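Long-range contact in OBCA, Oxalate Biosynthetic Component A (Burkholderia glumae, PDB 4NNB), which is a magnesium-binding protein built around a TIM barrel: residues 211-220 and 494-503. Residues are numbered along the deposited sequence; the frame is centred on the assembly and turned at random.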
loop_
_atom_site.group_PDB
_atom_site.type_symbol
_atom_site.label_atom_id
_atom_site.label_comp_id
_atom_site.label_asym_id
_atom_site.label_seq_id
_atom_site.Cartn_x
_atom_site.Cartn_y
_atom_site.Cartn_z
ATOM N N GLU A 211 -4.156 -11.254 -8.228
ATOM C CA GLU A 211 -4.647 -10.489 -7.075
ATOM C C GLU A 211 -5.892 -9.682 -7.416
ATOM O O GLU A 211 -6.823 -9.587 -6.605
ATOM C CB GLU A 211 -3.540 -9.586 -6.494
ATOM C CG GLU A 211 -3.979 -8.779 -5.286
ATOM C CD GLU A 211 -4.331 -9.663 -4.080
ATOM O OE1 GLU A 211 -3.585 -10.624 -3.797
ATOM O OE2 GLU A 211 -5.349 -9.390 -3.418
ATOM N N THR A 212 -5.920 -9.112 -8.622
ATOM C CA THR A 212 -7.098 -8.388 -9.098
ATOM C C THR A 212 -8.337 -9.289 -9.077
ATOM O O THR A 212 -9.396 -8.915 -8.565
ATOM C CB THR A 212 -6.877 -7.856 -10.548
ATOM O OG1 THR A 212 -5.814 -6.891 -10.534
ATOM C CG2 THR A 212 -8.132 -7.202 -11.090
ATOM N N ILE A 213 -8.205 -10.471 -9.656
ATOM C CA ILE A 213 -9.311 -11.424 -9.690
ATOM C C ILE A 213 -9.725 -11.892 -8.292
ATOM O O ILE A 213 -10.916 -11.900 -7.967
ATOM C CB ILE A 213 -8.965 -12.606 -10.593
ATOM C CG1 ILE A 213 -8.997 -12.132 -12.045
ATOM C CG2 ILE A 213 -9.978 -13.745 -10.402
ATOM C CD1 ILE A 213 -8.071 -12.880 -12.914
ATOM N N ARG A 214 -8.753 -12.253 -7.459
ATOM C CA ARG A 214 -9.071 -12.614 -6.078
ATOM C C ARG A 214 -9.745 -11.479 -5.321
ATOM O O ARG A 214 -10.691 -11.713 -4.574
ATOM C CB ARG A 214 -7.822 -13.072 -5.321
ATOM C CG ARG A 214 -7.199 -14.329 -5.892
ATOM C CD ARG A 214 -6.661 -15.182 -4.777
ATOM N NE ARG A 214 -7.681 -15.421 -3.759
ATOM C CZ ARG A 214 -7.429 -15.930 -2.561
ATOM N NH1 ARG A 214 -8.413 -16.101 -1.693
ATOM N NH2 ARG A 214 -6.190 -16.258 -2.226
ATOM N N SER A 215 -9.259 -10.253 -5.499
ATOM C CA SER A 215 -9.869 -9.103 -4.831
ATOM C C SER A 215 -11.320 -8.884 -5.250
ATOM O O SER A 215 -12.190 -8.600 -4.410
ATOM C CB SER A 215 -9.042 -7.830 -5.074
ATOM O OG SER A 215 -7.854 -7.875 -4.304
ATOM N N MET A 216 -11.584 -8.999 -6.545
ATOM C CA MET A 216 -12.951 -8.884 -7.046
ATOM C C MET A 216 -13.843 -9.987 -6.472
ATOM O O MET A 216 -14.994 -9.746 -6.106
ATOM C CB MET A 216 -12.975 -8.997 -8.564
ATOM C CG MET A 216 -12.618 -7.727 -9.305
ATOM S SD MET A 216 -12.794 -8.133 -11.036
ATOM C CE MET A 216 -14.556 -8.381 -11.140
ATOM N N ARG A 217 -13.302 -11.194 -6.373
ATOM C CA ARG A 217 -14.103 -12.311 -5.878
ATOM C C ARG A 217 -14.347 -12.231 -4.376
ATOM O O ARG A 217 -15.308 -12.796 -3.874
ATOM C CB ARG A 217 -13.481 -13.637 -6.318
ATOM C CG ARG A 217 -13.617 -13.806 -7.814
ATOM C CD ARG A 217 -12.888 -14.999 -8.364
ATOM N NE ARG A 217 -13.132 -15.108 -9.801
ATOM C CZ ARG A 217 -12.554 -15.993 -10.607
ATOM N NH1 ARG A 217 -11.678 -16.861 -10.134
ATOM N NH2 ARG A 217 -12.852 -15.995 -11.895
ATOM N N ALA A 218 -13.501 -11.478 -3.673
ATOM C CA ALA A 218 -13.677 -11.245 -2.248
ATOM C C ALA A 218 -14.639 -10.086 -2.016
ATOM O O ALA A 218 -15.011 -9.802 -0.875
ATOM C CB ALA A 218 -12.316 -10.970 -1.560
ATOM N N GLY A 219 -15.028 -9.404 -3.092
ATOM C CA GLY A 219 -16.043 -8.369 -2.997
ATOM C C GLY A 219 -15.763 -7.008 -3.631
ATOM O O GLY A 219 -16.626 -6.136 -3.608
ATOM N N ALA A 220 -14.574 -6.809 -4.196
ATOM C CA ALA A 220 -14.230 -5.495 -4.743
ATOM C C ALA A 220 -14.902 -5.289 -6.099
ATOM O O ALA A 220 -14.812 -6.145 -6.978
ATOM C CB ALA A 220 -12.701 -5.329 -4.864
ATOM N N GLY A 494 -2.976 -10.514 1.595
ATOM C CA GLY A 494 -3.220 -9.972 0.276
ATOM C C GLY A 494 -4.247 -8.861 0.351
ATOM O O GLY A 494 -4.911 -8.686 1.380
ATOM N N THR A 495 -4.358 -8.086 -0.724
ATOM C CA THR A 495 -5.424 -7.099 -0.817
ATOM C C THR A 495 -6.784 -7.786 -0.701
ATOM O O THR A 495 -7.688 -7.269 -0.052
ATOM C CB THR A 495 -5.321 -6.274 -2.129
ATOM O OG1 THR A 495 -4.146 -5.441 -2.063
ATOM C CG2 THR A 495 -6.539 -5.400 -2.307
ATOM N N TRP A 496 -6.925 -8.965 -1.300
ATOM C CA TRP A 496 -8.196 -9.690 -1.205
ATOM C C TRP A 496 -8.622 -9.903 0.260
ATOM O O TRP A 496 -9.812 -9.873 0.579
ATOM C CB TRP A 496 -8.112 -11.033 -1.936
ATOM C CG TRP A 496 -7.154 -11.984 -1.291
ATOM C CD1 TRP A 496 -5.844 -12.188 -1.630
ATOM C CD2 TRP A 496 -7.428 -12.859 -0.185
ATOM N NE1 TRP A 496 -5.288 -13.133 -0.795
ATOM C CE2 TRP A 496 -6.240 -13.561 0.095
ATOM C CE3 TRP A 496 -8.562 -13.110 0.595
ATOM C CZ2 TRP A 496 -6.152 -14.496 1.131
ATOM C CZ3 TRP A 496 -8.473 -14.042 1.624
ATOM C CH2 TRP A 496 -7.281 -14.722 1.879
ATOM N N GLU A 497 -7.656 -10.101 1.151
ATOM C CA GLU A 497 -8.005 -10.324 2.552
ATOM C C GLU A 497 -8.555 -9.045 3.178
ATOM O O GLU A 497 -9.548 -9.080 3.913
ATOM C CB GLU A 497 -6.823 -10.876 3.360
ATOM C CG GLU A 497 -7.213 -11.177 4.807
ATOM C CD GLU A 497 -6.126 -11.883 5.574
ATOM O OE1 GLU A 497 -6.434 -12.899 6.219
ATOM O OE2 GLU A 497 -4.963 -11.415 5.546
ATOM N N GLN A 498 -7.926 -7.916 2.859
ATOM C CA GLN A 498 -8.407 -6.618 3.324
ATOM C C GLN A 498 -9.790 -6.307 2.779
ATOM O O GLN A 498 -10.628 -5.753 3.491
ATOM C CB GLN A 498 -7.394 -5.519 2.969
ATOM C CG GLN A 498 -6.023 -5.783 3.619
ATOM C CD GLN A 498 -4.900 -4.940 3.034
ATOM O OE1 GLN A 498 -4.878 -4.655 1.830
ATOM N NE2 GLN A 498 -3.967 -4.530 3.885
ATOM N N VAL A 499 -10.029 -6.688 1.526
ATOM C CA VAL A 499 -11.347 -6.557 0.917
ATOM C C VAL A 499 -12.414 -7.380 1.672
ATOM O O VAL A 499 -13.495 -6.863 1.968
ATOM C CB VAL A 499 -11.314 -6.960 -0.575
ATOM C CG1 VAL A 499 -12.718 -6.986 -1.161
ATOM C CG2 VAL A 499 -10.419 -5.995 -1.381
ATOM N N SER A 500 -12.106 -8.646 1.974
ATOM C CA SER A 500 -13.048 -9.535 2.675
ATOM C C SER A 500 -13.431 -8.963 4.020
ATOM O O SER A 500 -14.600 -8.970 4.389
ATOM C CB SER A 500 -12.453 -10.936 2.885
ATOM O OG SER A 500 -12.120 -11.540 1.655
ATOM N N LEU A 501 -12.429 -8.467 4.740
ATOM C CA LEU A 501 -12.622 -7.925 6.076
ATOM C C LEU A 501 -13.422 -6.631 6.091
ATOM O O LEU A 501 -14.293 -6.453 6.941
ATOM C CB LEU A 501 -11.277 -7.732 6.775
ATOM C CG LEU A 501 -10.604 -9.028 7.225
ATOM C CD1 LEU A 501 -9.152 -8.773 7.607
ATOM C CD2 LEU A 501 -11.370 -9.638 8.401
ATOM N N VAL A 502 -13.148 -5.718 5.167
ATOM C CA VAL A 502 -13.950 -4.504 5.136
ATOM C C VAL A 502 -15.391 -4.807 4.703
ATOM O O VAL A 502 -16.330 -4.212 5.221
ATOM C CB VAL A 502 -13.328 -3.384 4.270
ATOM C CG1 VAL A 502 -13.544 -3.664 2.799
ATOM C CG2 VAL A 502 -13.964 -2.048 4.638
ATOM N N ARG A 503 -15.556 -5.741 3.767
ATOM C CA ARG A 503 -16.877 -6.188 3.334
ATOM C C ARG A 503 -17.651 -6.725 4.530
ATOM O O ARG A 503 -18.826 -6.407 4.728
ATOM C CB ARG A 503 -16.729 -7.282 2.286
ATOM C CG ARG A 503 -18.049 -7.858 1.762
ATOM C CD ARG A 503 -17.761 -8.968 0.763
ATOM N NE ARG A 503 -18.957 -9.643 0.270
ATOM C CZ ARG A 503 -19.505 -10.704 0.854
ATOM N NH1 ARG A 503 -18.974 -11.200 1.967
ATOM N NH2 ARG A 503 -20.586 -11.268 0.330
HETATM O O HOH W 1 -1.607 -9.190 -2.505
HETATM O O HOH W 2 -2.270 -12.785 -1.947
HETATM O O HOH W 3 -15.355 -11.845 0.900
#
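S215 and W496 bring the two helices together, their CA atoms 4.0 Å apart, and A218 follows one turn on against S500. Helices 211-217 and 495-503 run nearly parallel, 10° between their directions, axes 8.1 Å apart at closest approach. E211 reaches the first turn of the second helix: with CG anti to its backbone N and a bend at chi2, OE2 takes a hydrogen bond from W496 N of 2.7 Å, end-on but noticeably bent. The N terminus of helix 495-507, the positive end of its dipole, probably favours a negative carboxylate here. The carboxylate lies nearly coplanar with the indole, at its edge, and a water bridges E211 OE1 to W496 NE1. Over the indole face the R214 guanidinium lies flat in a cation-pi stack, its CZ 3.8 Å from the centroid of the five-membered ring and the planes 21° apart. Both helices belong to the outer layer of the TIM barrel, next to each other over strand 5-10, where S215, A220 and T495 touch A10. S215 OG turns back to E211 O, which also accepts from S215 N on the opposite face of its plane, while T495 CG2 packs 3.4 Å from S215 OG; the T495 hydroxyl goes to L474 N. At the other end a Schellman motif at G219 ends the first helix. V499 CG1 fits against this turn, 4.0 Å from A218 CB and 4.1 Å from A220 CB. Beside it the extended R503 chain lays CD 3.3 Å from A218 O, which also accepts from a water.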